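Local coordinates for cycloserine biosynthesis protein DcsG (Streptomyces lavendulae, PDB 6JIL) that catalyses the ATP- and magnesium-dependent cyclisation of O-ureido-D-serine to the antibiotic D-cycloserine, as a monomeric ligase of the ATP-grasp family, at residues Thr109-Gly114 against Arg164-Gly169; Asp116-Val121 against Pro157-Val162; Thr187-Phe192 against Asp228-Ala233; Arg254-Arg259 against Glu269-Glu274. One frame throughout, in Å; residues are numbered along the deposited sequence.

Contact 1 of 4, residues Thr109-Gly114 against Arg164-Gly169; sequences TVVAPG and RLLANG
L166 is the first residue of 164-169 to reach strand 109-111 and the loop behind it. Its CG stands anti to the carbonyl carbon (chi1 -59°), and the branch beyond it carries the contact. L166 CD1 meets a methyl of the strand, V111 CG1, at 4.1 Å. L166 CD2 also nears that methyl but lies closer to backbone: it is 3.7 Å from V111 O and 3.9 Å from P113 N. The side chains of V111 and L166 cross at about a right angle. All of this is apolar or van der Waals contact.

V111 sits on an edge strand of the four-stranded antiparallel sheet of the ATP-grasp region. Helix 155-167 packs on that sheet, and L166 lies near the C-terminal end of the helix. V172 of the adjacent strand 172-176 bonds to V111 through the backbone and also touches the L166 side chain. V111 is about 14 Å from the bound ADP, measured from its side chain.

After N168, G169 leaves helical backbone angles in a Schellman motif. The phi of G169 is positive (77°), and G169 N bonds back to L166 O at 2.6 Å. This turn brings the G169 backbone to the proline ring. P113 CG is 3.9 Å from G169 C and 4.0 Å from G169 O, while H171 also touches P113.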
# COMPACT_ATOMS: atom_id res chain seq x y z
N THR A 109 1.60 -6.96 -15.20
CA THR A 109 2.21 -8.25 -15.53
C THR A 109 3.17 -8.71 -14.44
O THR A 109 4.18 -8.06 -14.18
CB THR A 109 2.99 -8.18 -16.86
OG1 THR A 109 2.06 -8.04 -17.94
CG2 THR A 109 3.84 -9.43 -17.06
N VAL A 110 2.86 -9.85 -13.82
CA VAL A 110 3.68 -10.40 -12.73
C VAL A 110 4.75 -11.39 -13.20
O VAL A 110 4.46 -12.37 -13.89
CB VAL A 110 2.78 -11.09 -11.69
CG1 VAL A 110 3.60 -11.56 -10.51
CG2 VAL A 110 1.69 -10.13 -11.24
N VAL A 111 6.00 -11.12 -12.82
CA VAL A 111 7.15 -11.96 -13.17
C VAL A 111 7.56 -12.72 -11.92
O VAL A 111 7.95 -12.12 -10.92
CB VAL A 111 8.35 -11.10 -13.63
CG1 VAL A 111 9.53 -12.00 -14.03
CG2 VAL A 111 7.94 -10.19 -14.78
N ALA A 112 7.50 -14.04 -11.96
CA ALA A 112 7.84 -14.85 -10.79
C ALA A 112 9.30 -15.28 -10.71
O ALA A 112 9.96 -15.45 -11.73
CB ALA A 112 6.94 -16.09 -10.75
N PRO A 113 9.82 -15.46 -9.49
CA PRO A 113 11.21 -15.88 -9.31
C PRO A 113 11.44 -17.16 -10.10
O PRO A 113 10.63 -18.08 -10.06
CB PRO A 113 11.31 -16.10 -7.81
CG PRO A 113 10.36 -15.09 -7.26
CD PRO A 113 9.17 -15.22 -8.18
N GLY A 114 12.56 -17.21 -10.81
CA GLY A 114 12.86 -18.39 -11.59
C GLY A 114 12.62 -18.11 -13.06
O GLY A 114 13.02 -18.89 -13.91
N ARG A 164 17.63 -8.49 -10.53
CA ARG A 164 18.08 -8.13 -9.18
C ARG A 164 16.99 -8.40 -8.15
O ARG A 164 17.28 -8.83 -7.03
CB ARG A 164 18.50 -6.65 -9.15
CG ARG A 164 18.89 -6.12 -7.77
CD ARG A 164 19.53 -4.72 -7.84
NE ARG A 164 18.59 -3.66 -8.22
CZ ARG A 164 17.72 -3.09 -7.39
NH1 ARG A 164 17.66 -3.47 -6.12
NH2 ARG A 164 16.90 -2.13 -7.83
N LEU A 165 15.74 -8.15 -8.53
CA LEU A 165 14.61 -8.36 -7.64
C LEU A 165 14.24 -9.83 -7.48
O LEU A 165 13.89 -10.28 -6.39
CB LEU A 165 13.39 -7.58 -8.14
CG LEU A 165 13.54 -6.06 -8.08
CD1 LEU A 165 12.26 -5.38 -8.52
CD2 LEU A 165 13.89 -5.67 -6.66
N LEU A 166 14.31 -10.57 -8.58
CA LEU A 166 14.00 -11.98 -8.54
C LEU A 166 15.03 -12.69 -7.67
O LEU A 166 14.70 -13.60 -6.91
CB LEU A 166 14.02 -12.56 -9.96
CG LEU A 166 13.04 -11.93 -10.95
CD1 LEU A 166 13.20 -12.56 -12.32
CD2 LEU A 166 11.60 -12.10 -10.44
N ALA A 167 16.28 -12.26 -7.79
CA ALA A 167 17.38 -12.84 -7.03
C ALA A 167 17.11 -12.78 -5.53
O ALA A 167 17.53 -13.66 -4.79
CB ALA A 167 18.68 -12.13 -7.36
N ASN A 168 16.44 -11.72 -5.10
CA ASN A 168 16.12 -11.56 -3.68
C ASN A 168 14.87 -12.37 -3.38
O ASN A 168 14.37 -12.36 -2.26
CB ASN A 168 15.91 -10.07 -3.36
CG ASN A 168 15.54 -9.83 -1.90
OD1 ASN A 168 16.08 -10.47 -1.00
ND2 ASN A 168 14.64 -8.88 -1.67
N GLY A 169 14.36 -13.07 -4.39
CA GLY A 169 13.18 -13.89 -4.21
C GLY A 169 11.86 -13.15 -4.18
O GLY A 169 10.89 -13.64 -3.62

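Contact 2 of 4, residues Asp116-Val121 against Pro157-Val162; sequences DALAAV and PASRHV
A117, L118 and V121 pack on S159 and V162 where two helices of the ATP-grasp region meet. Helices 117-127 and 155-167 both lie on the four-stranded antiparallel sheet, in a two-layer alpha+beta arrangement. The axes of their segments come within 8.3 Å, with 121° between their directions.

The tight part is centred on S159. Its small side chain lets the backbones come close: the CA atoms of L118 and S159 are 4.7 Å apart, and S159 CB is 3.5 Å from L118 CA. S159 OG sits between the backbone N and the carbonyl carbon (chi1 65°). There it is hydrogen-bonded to E156 O, one turn earlier in its own helix. L118 CD1 rests 3.6 Å from S159 OG. The carbonyl of the same serine is also approached: A117 CB lies 3.3 Å from S159 O.

Toward the sheet the fit is wider but still apolar. V162, on the next turn, divides its methyls: CG1 faces A117 CB, and V162 CG2 faces V121 CG2 at 4.1 Å. V162 also touches V136, V172 and L174 of the sheet, and V121 touches A155.

The solvent side is looser. A119 and R160 are exposed and their CB atoms point away from the partner helix. The guanidinium of R160 pairs with E156 within its own helix. D116 is exposed too and caps the N-terminus of helix 117-127. D116 OD1 accepts from A119 N at 3.0 Å, and that N-H meets the oxygen from above the carboxylate plane.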
# COMPACT_ATOMS: atom_id res chain seq x y z
N ASP A 116 12.89 -16.00 -16.71
CA ASP A 116 13.97 -15.42 -17.49
C ASP A 116 13.67 -13.92 -17.48
O ASP A 116 12.70 -13.47 -18.09
CB ASP A 116 13.91 -15.97 -18.92
CG ASP A 116 15.04 -15.48 -19.79
OD1 ASP A 116 15.28 -14.25 -19.84
OD2 ASP A 116 15.70 -16.33 -20.43
N ALA A 117 14.49 -13.14 -16.79
CA ALA A 117 14.26 -11.71 -16.69
C ALA A 117 14.09 -10.98 -18.02
O ALA A 117 13.08 -10.30 -18.24
CB ALA A 117 15.38 -11.05 -15.88
N LEU A 118 15.07 -11.11 -18.92
CA LEU A 118 15.00 -10.41 -20.20
C LEU A 118 13.86 -10.87 -21.11
O LEU A 118 13.25 -10.05 -21.79
CB LEU A 118 16.33 -10.51 -20.96
CG LEU A 118 16.35 -9.72 -22.27
CD1 LEU A 118 15.86 -8.30 -22.03
CD2 LEU A 118 17.76 -9.70 -22.84
N ALA A 119 13.57 -12.17 -21.13
CA ALA A 119 12.48 -12.66 -21.96
C ALA A 119 11.18 -12.06 -21.43
O ALA A 119 10.36 -11.59 -22.21
CB ALA A 119 12.41 -14.18 -21.91
N ALA A 120 11.02 -12.08 -20.11
CA ALA A 120 9.82 -11.54 -19.47
C ALA A 120 9.58 -10.09 -19.88
O ALA A 120 8.45 -9.71 -20.18
CB ALA A 120 9.95 -11.62 -17.96
N VAL A 121 10.64 -9.28 -19.90
CA VAL A 121 10.51 -7.87 -20.28
C VAL A 121 10.12 -7.73 -21.75
O VAL A 121 9.27 -6.92 -22.10
CB VAL A 121 11.82 -7.10 -20.03
CG1 VAL A 121 11.72 -5.70 -20.61
CG2 VAL A 121 12.11 -7.03 -18.54
N PRO A 157 18.47 -3.10 -19.72
CA PRO A 157 18.77 -2.53 -18.40
C PRO A 157 17.66 -2.85 -17.40
O PRO A 157 17.93 -3.22 -16.25
CB PRO A 157 18.87 -1.03 -18.69
CG PRO A 157 19.40 -1.00 -20.09
CD PRO A 157 18.56 -2.06 -20.76
N ALA A 158 16.42 -2.72 -17.83
CA ALA A 158 15.30 -3.01 -16.96
C ALA A 158 15.29 -4.50 -16.58
O ALA A 158 14.94 -4.86 -15.46
CB ALA A 158 13.98 -2.63 -17.64
N SER A 159 15.68 -5.36 -17.52
CA SER A 159 15.70 -6.79 -17.24
C SER A 159 16.70 -7.05 -16.13
O SER A 159 16.54 -7.99 -15.34
CB SER A 159 16.07 -7.58 -18.50
OG SER A 159 17.39 -7.30 -18.92
N ARG A 160 17.74 -6.22 -16.06
CA ARG A 160 18.76 -6.36 -15.03
C ARG A 160 18.18 -5.89 -13.71
O ARG A 160 18.52 -6.42 -12.65
CB ARG A 160 20.01 -5.54 -15.39
CG ARG A 160 21.00 -6.29 -16.28
CD ARG A 160 21.68 -5.37 -17.28
NE ARG A 160 22.23 -4.16 -16.67
CZ ARG A 160 22.76 -3.14 -17.35
NH1 ARG A 160 22.82 -3.19 -18.68
NH2 ARG A 160 23.22 -2.08 -16.71
N HIS A 161 17.29 -4.91 -13.77
CA HIS A 161 16.64 -4.41 -12.57
C HIS A 161 15.72 -5.54 -12.11
O HIS A 161 15.67 -5.87 -10.92
CB HIS A 161 15.82 -3.15 -12.89
CG HIS A 161 15.07 -2.59 -11.72
ND1 HIS A 161 14.21 -1.52 -11.84
CD2 HIS A 161 15.05 -2.95 -10.42
CE1 HIS A 161 13.69 -1.25 -10.65
NE2 HIS A 161 14.18 -2.10 -9.78
N VAL A 162 15.02 -6.15 -13.06
CA VAL A 162 14.11 -7.24 -12.77
C VAL A 162 14.86 -8.41 -12.15
O VAL A 162 14.43 -8.96 -11.13
CB VAL A 162 13.37 -7.72 -14.06
CG1 VAL A 162 12.62 -9.02 -13.79
CG2 VAL A 162 12.39 -6.64 -14.51

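Contact 3 of 4, residues Thr187-Phe192 against Asp228-Ala233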
# COMPACT_ATOMS: atom_id res chain seq x y z
N THR A 187 -4.36 10.21 -6.98
CA THR A 187 -5.24 10.58 -5.88
C THR A 187 -5.35 9.39 -4.93
O THR A 187 -5.69 8.28 -5.34
CB THR A 187 -6.64 10.97 -6.39
OG1 THR A 187 -6.52 12.02 -7.37
CG2 THR A 187 -7.51 11.48 -5.24
N ASP A 188 -5.03 9.64 -3.66
CA ASP A 188 -5.06 8.61 -2.62
C ASP A 188 -6.24 8.80 -1.68
O ASP A 188 -6.28 9.77 -0.91
CB ASP A 188 -3.75 8.63 -1.83
CG ASP A 188 -2.53 8.27 -2.69
OD1 ASP A 188 -2.66 8.19 -3.93
OD2 ASP A 188 -1.44 8.07 -2.11
N LEU A 189 -7.21 7.88 -1.73
CA LEU A 189 -8.40 7.97 -0.90
C LEU A 189 -8.31 7.09 0.35
O LEU A 189 -7.90 5.93 0.29
CB LEU A 189 -9.65 7.56 -1.69
CG LEU A 189 -10.11 8.40 -2.90
CD1 LEU A 189 -9.12 8.25 -4.05
CD2 LEU A 189 -11.50 7.93 -3.33
N THR A 190 -8.72 7.65 1.49
CA THR A 190 -8.68 6.92 2.74
C THR A 190 -10.10 6.56 3.18
O THR A 190 -11.00 7.39 3.16
CB THR A 190 -8.01 7.76 3.82
OG1 THR A 190 -6.63 7.91 3.49
CG2 THR A 190 -8.14 7.10 5.17
N PHE A 191 -10.28 5.30 3.57
CA PHE A 191 -11.57 4.80 4.01
C PHE A 191 -11.51 4.21 5.41
O PHE A 191 -10.49 3.66 5.82
CB PHE A 191 -12.09 3.71 3.08
CG PHE A 191 -12.63 4.21 1.78
CD1 PHE A 191 -11.80 4.81 0.84
CD2 PHE A 191 -13.98 4.04 1.47
CE1 PHE A 191 -12.30 5.22 -0.39
CE2 PHE A 191 -14.49 4.45 0.23
CZ PHE A 191 -13.65 5.04 -0.70
N PHE A 192 -12.62 4.33 6.14
CA PHE A 192 -12.73 3.78 7.48
C PHE A 192 -14.02 2.99 7.57
O PHE A 192 -15.11 3.55 7.42
CB PHE A 192 -12.68 4.90 8.51
CG PHE A 192 -11.34 5.58 8.59
CD1 PHE A 192 -11.21 6.94 8.34
CD2 PHE A 192 -10.20 4.85 8.90
CE1 PHE A 192 -9.97 7.56 8.39
CE2 PHE A 192 -8.96 5.47 8.96
CZ PHE A 192 -8.84 6.83 8.71
N ASP A 228 -16.64 9.24 -9.12
CA ASP A 228 -16.02 8.13 -9.83
C ASP A 228 -14.86 7.52 -9.06
O ASP A 228 -14.75 6.30 -8.96
CB ASP A 228 -15.54 8.59 -11.19
CG ASP A 228 -16.67 8.84 -12.16
OD1 ASP A 228 -16.44 9.52 -13.18
OD2 ASP A 228 -17.79 8.34 -11.90
N GLN A 229 -14.00 8.38 -8.53
CA GLN A 229 -12.84 7.91 -7.80
C GLN A 229 -13.27 7.16 -6.54
O GLN A 229 -12.77 6.07 -6.27
CB GLN A 229 -11.94 9.10 -7.45
CG GLN A 229 -11.41 9.82 -8.68
CD GLN A 229 -10.51 10.99 -8.33
OE1 GLN A 229 -10.92 11.90 -7.62
NE2 GLN A 229 -9.28 10.96 -8.83
N ARG A 230 -14.22 7.74 -5.81
CA ARG A 230 -14.71 7.10 -4.59
C ARG A 230 -15.43 5.82 -4.94
O ARG A 230 -15.38 4.84 -4.20
CB ARG A 230 -15.63 8.06 -3.83
CG ARG A 230 -14.91 9.30 -3.34
CD ARG A 230 -15.77 10.15 -2.43
NE ARG A 230 -16.80 10.88 -3.15
CZ ARG A 230 -17.66 11.71 -2.56
NH1 ARG A 230 -17.61 11.91 -1.25
NH2 ARG A 230 -18.57 12.35 -3.29
N ALA A 231 -16.10 5.82 -6.09
CA ALA A 231 -16.81 4.64 -6.55
C ALA A 231 -15.83 3.50 -6.84
O ALA A 231 -16.06 2.35 -6.46
CB ALA A 231 -17.62 4.97 -7.79
N VAL A 232 -14.72 3.82 -7.49
CA VAL A 232 -13.73 2.80 -7.81
C VAL A 232 -13.04 2.32 -6.53
O VAL A 232 -12.90 1.12 -6.31
CB VAL A 232 -12.67 3.34 -8.81
CG1 VAL A 232 -11.48 2.38 -8.88
CG2 VAL A 232 -13.28 3.47 -10.19
N ALA A 233 -12.63 3.26 -5.69
CA ALA A 233 -11.97 2.92 -4.43
C ALA A 233 -12.82 1.97 -3.60
O ALA A 233 -12.31 0.99 -3.06
CB ALA A 233 -11.69 4.19 -3.63
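Strand 187-192 and helix 228-233 approach to 9.5 Å between their axes at 58°, and L189 CA and A233 CA, 7.1 Å apart, are the nearest CA pair. T187, L189 and F191 put their side chains on the face of the strand that looks at the helix. Q229, R230 and A233 answer from the helix.

In the middle, L189 CD2 does the touching. It lies 3.5 Å from R230 CA, 3.7 Å from R230 CG and 3.8 Å from A233 CB. The side chains of L189 and R230 cross at about a right angle. The first part of R230 takes part, while its guanidinium runs off from the strand.

F191 has CG anti to the carbonyl carbon (chi1 -76°). F191 CE1 is 3.5 Å from A233 CB, and R230 O lies at the ring edge near its plane. A234 and L237 of the same helix also touch this ring.

At the other end Q229 extends its chain across T187, and Q229 NE2 is 3.3 Å from T187 OG1. Q229 OE1 is held by D226 N, which helps fix the amide.

Helix 227-244 thus packs on one face of the five-stranded antiparallel sheet of the ATP-grasp fold. D188 and T190 point to the other face. On that face lie R254, inferred to be an active-site residue, and the magnesium-binding glutamates of strand 265-271.

Contact 4 of 4, residues Arg254-Arg259 against Glu269-Glu274; sequences RVDLVR and EMELCE. With MG (magnesium ion), chain I; MG (magnesium ion), chain H; ADP (adenosine-5'-diphosphate), chain G.
E269 and E271 bind the two magnesium ions of this ATP-grasp active site, and R254 braces E271 beside them; R254 and E271 are inferred active-site residues. E269 holds both metals. OE1 and OE2 together chelate one magnesium, and E269 OE2 also binds the second at 2.2 Å. ADP joins in, with O2B on the first ion and O1B and O2A on the second. Water 3 binds the first, and waters 1 and 2 the second.

E271 OE2 binds the first magnesium at 2.2 Å and accepts from R254 NH2 at 2.7 Å. That N-H comes from above the carboxylate plane, and the two flat groups are 87° apart. A weak bond joins R254 NH1 to E271 OE1. R254 NH2 also gives to D256 OD2 at 2.9 Å, on its syn lone pair, making a salt-bridge network.

R254 and E271 are an antiparallel hydrogen-bonded pair, with E271 N to R254 O at 2.9 Å. On the opposite face V255 CG2 meets CE of selenomethionine M270 at 3.4 Å. M270 packs there on A236, L237 and S240 of helix 227-244. This is a beta hairpin, strands 252-259 and 265-271, and strand 186-192 pairs with its inner strand 252-259.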
# COMPACT_ATOMS: atom_id res chain seq x y z
N ARG A 254 -6.30 2.50 2.09
CA ARG A 254 -6.05 3.60 1.19
C ARG A 254 -6.00 3.01 -0.20
O ARG A 254 -5.34 1.99 -0.42
CB ARG A 254 -4.72 4.29 1.51
CG ARG A 254 -4.61 5.69 0.91
CD ARG A 254 -3.23 6.33 1.11
NE ARG A 254 -2.23 5.77 0.21
CZ ARG A 254 -1.22 5.00 0.60
NH1 ARG A 254 -1.07 4.69 1.88
NH2 ARG A 254 -0.37 4.52 -0.30
N VAL A 255 -6.71 3.63 -1.13
CA VAL A 255 -6.74 3.17 -2.50
C VAL A 255 -6.18 4.29 -3.35
O VAL A 255 -6.73 5.39 -3.37
CB VAL A 255 -8.18 2.87 -2.94
CG1 VAL A 255 -8.19 2.32 -4.35
CG2 VAL A 255 -8.82 1.89 -1.98
N ASP A 256 -5.08 4.02 -4.05
CA ASP A 256 -4.45 5.03 -4.89
C ASP A 256 -4.91 4.89 -6.35
O ASP A 256 -4.79 3.82 -6.96
CB ASP A 256 -2.93 4.95 -4.77
CG ASP A 256 -2.46 4.99 -3.32
OD1 ASP A 256 -3.08 5.71 -2.50
OD2 ASP A 256 -1.46 4.31 -2.99
N LEU A 257 -5.42 5.99 -6.90
CA LEU A 257 -5.94 6.02 -8.26
C LEU A 257 -5.17 6.90 -9.22
O LEU A 257 -4.62 7.93 -8.83
CB LEU A 257 -7.39 6.52 -8.24
CG LEU A 257 -8.53 5.57 -7.88
CD1 LEU A 257 -8.07 4.54 -6.88
CD2 LEU A 257 -9.70 6.39 -7.36
N VAL A 258 -5.15 6.49 -10.48
CA VAL A 258 -4.51 7.26 -11.54
C VAL A 258 -5.51 7.38 -12.68
O VAL A 258 -6.43 6.58 -12.79
CB VAL A 258 -3.20 6.59 -12.05
CG1 VAL A 258 -2.14 6.63 -10.95
CG2 VAL A 258 -3.46 5.16 -12.49
N ARG A 259 -5.33 8.40 -13.52
CA ARG A 259 -6.23 8.65 -14.65
C ARG A 259 -5.80 7.94 -15.92
O ARG A 259 -4.69 8.13 -16.40
CB ARG A 259 -6.32 10.16 -14.93
CG ARG A 259 -6.65 11.01 -13.71
CD ARG A 259 -6.62 12.52 -14.01
NE ARG A 259 -7.77 12.99 -14.78
CZ ARG A 259 -7.85 12.96 -16.11
NH1 ARG A 259 -6.85 12.50 -16.84
NH2 ARG A 259 -8.95 13.40 -16.71
N GLU A 269 -2.26 1.27 -6.68
CA GLU A 269 -1.93 0.36 -5.60
C GLU A 269 -2.94 0.59 -4.48
O GLU A 269 -3.64 1.61 -4.46
CB GLU A 269 -0.51 0.58 -5.10
CG GLU A 269 -0.31 1.80 -4.22
CD GLU A 269 0.83 1.60 -3.23
OE1 GLU A 269 0.84 0.56 -2.55
OE2 GLU A 269 1.71 2.49 -3.14
N MSE A 270 -3.00 -0.35 -3.55
CA MSE A 270 -3.93 -0.28 -2.43
C MSE A 270 -3.23 -0.79 -1.18
O MSE A 270 -2.55 -1.81 -1.22
CB MSE A 270 -5.16 -1.13 -2.76
CG MSE A 270 -6.03 -1.50 -1.59
SE MSE A 270 -7.50 -2.64 -2.14
CE MSE A 270 -8.96 -1.47 -1.67
N GLU A 271 -3.39 -0.07 -0.07
CA GLU A 271 -2.77 -0.47 1.20
C GLU A 271 -3.79 -0.72 2.30
O GLU A 271 -4.49 0.20 2.75
CB GLU A 271 -1.75 0.60 1.63
CG GLU A 271 -0.46 0.52 0.83
CD GLU A 271 0.46 1.70 1.08
OE1 GLU A 271 0.67 2.06 2.25
OE2 GLU A 271 0.97 2.26 0.10
N LEU A 272 -3.85 -1.96 2.75
CA LEU A 272 -4.80 -2.37 3.77
C LEU A 272 -4.17 -2.83 5.08
O LEU A 272 -4.86 -2.92 6.10
CB LEU A 272 -5.67 -3.48 3.21
CG LEU A 272 -6.18 -3.17 1.81
CD1 LEU A 272 -7.00 -4.34 1.30
CD2 LEU A 272 -7.01 -1.89 1.83
N CYS A 273 -2.88 -3.12 5.04
CA CYS A 273 -2.19 -3.61 6.23
C CYS A 273 -1.61 -2.50 7.08
O CYS A 273 -2.03 -2.32 8.22
CB CYS A 273 -1.08 -4.57 5.83
SG CYS A 273 -0.20 -5.25 7.23
N GLU A 274 -0.63 -1.77 6.53
CA GLU A 274 0.01 -0.67 7.24
C GLU A 274 0.10 0.57 6.34
O GLU A 274 1.19 1.02 5.98
CB GLU A 274 1.41 -1.09 7.69
CG GLU A 274 2.14 -2.00 6.72
CD GLU A 274 2.17 -1.45 5.30
OE1 GLU A 274 1.11 -1.42 4.65
OE2 GLU A 274 3.26 -1.05 4.84
MG MG I . 2.54 1.50 -1.27
MG MG H . 2.24 4.60 -3.70
PB ADP G . 4.88 1.98 -3.79
O1B ADP G . 4.32 3.48 -3.59
O2B ADP G . 4.13 1.03 -2.87
O3B ADP G . 6.38 1.97 -3.43
PA ADP G . 3.79 2.43 -6.28
O1A ADP G . 2.92 1.60 -7.11
O2A ADP G . 2.87 3.42 -5.44
O3A ADP G . 4.69 1.45 -5.33
O5' ADP G . 4.79 3.24 -7.25
C5' ADP G . 5.39 4.32 -6.53
C4' ADP G . 5.27 5.59 -7.39
O4' ADP G . 5.80 5.35 -8.71
C3' ADP G . 3.82 6.01 -7.55
O3' ADP G . 3.40 6.89 -6.51
C2' ADP G . 3.80 6.66 -8.94
O2' ADP G . 4.10 8.06 -8.87
C1' ADP G . 4.88 5.87 -9.71
N9 ADP G . 4.28 4.78 -10.53
C8 ADP G . 4.33 3.43 -10.27
N7 ADP G . 3.74 2.76 -11.22
C5 ADP G . 3.28 3.62 -12.15
C6 ADP G . 2.77 3.47 -13.46
N6 ADP G . 2.45 2.22 -13.97
N1 ADP G . 2.61 4.57 -14.22
C2 ADP G . 2.93 5.79 -13.78
N3 ADP G . 3.42 5.97 -12.55
C4 ADP G . 3.61 4.94 -11.71
O HOH W 1 3.91 6.34 -4.01
O HOH W 2 0.14 5.49 -4.14
O HOH W 3 3.30 -0.52 -0.49

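Contacts 1 and 2 share helix 155-167 and touch through V111 and A120. Contact 2 is nested inside the chain loop closed by contact 1. Contact 1 is a surface contact, while contact 2 is buried. Both rely on apolar packing. Contacts 3 and 4 are buried and have centres 8 Å apart on one sheet, where strands 186-192 and 252-259 are neighbours. T187 O and L257 N are 2.8 Å apart, a probable backbone hydrogen bond. Contact 3 is largely apolar, on the helix-covered face. Contact 4 spans both faces: apolar V255 and M270 on the helix side, charged and metal-bound groups on the other. Contacts 1 and 4 are about 12 Å apart at their nearest atoms.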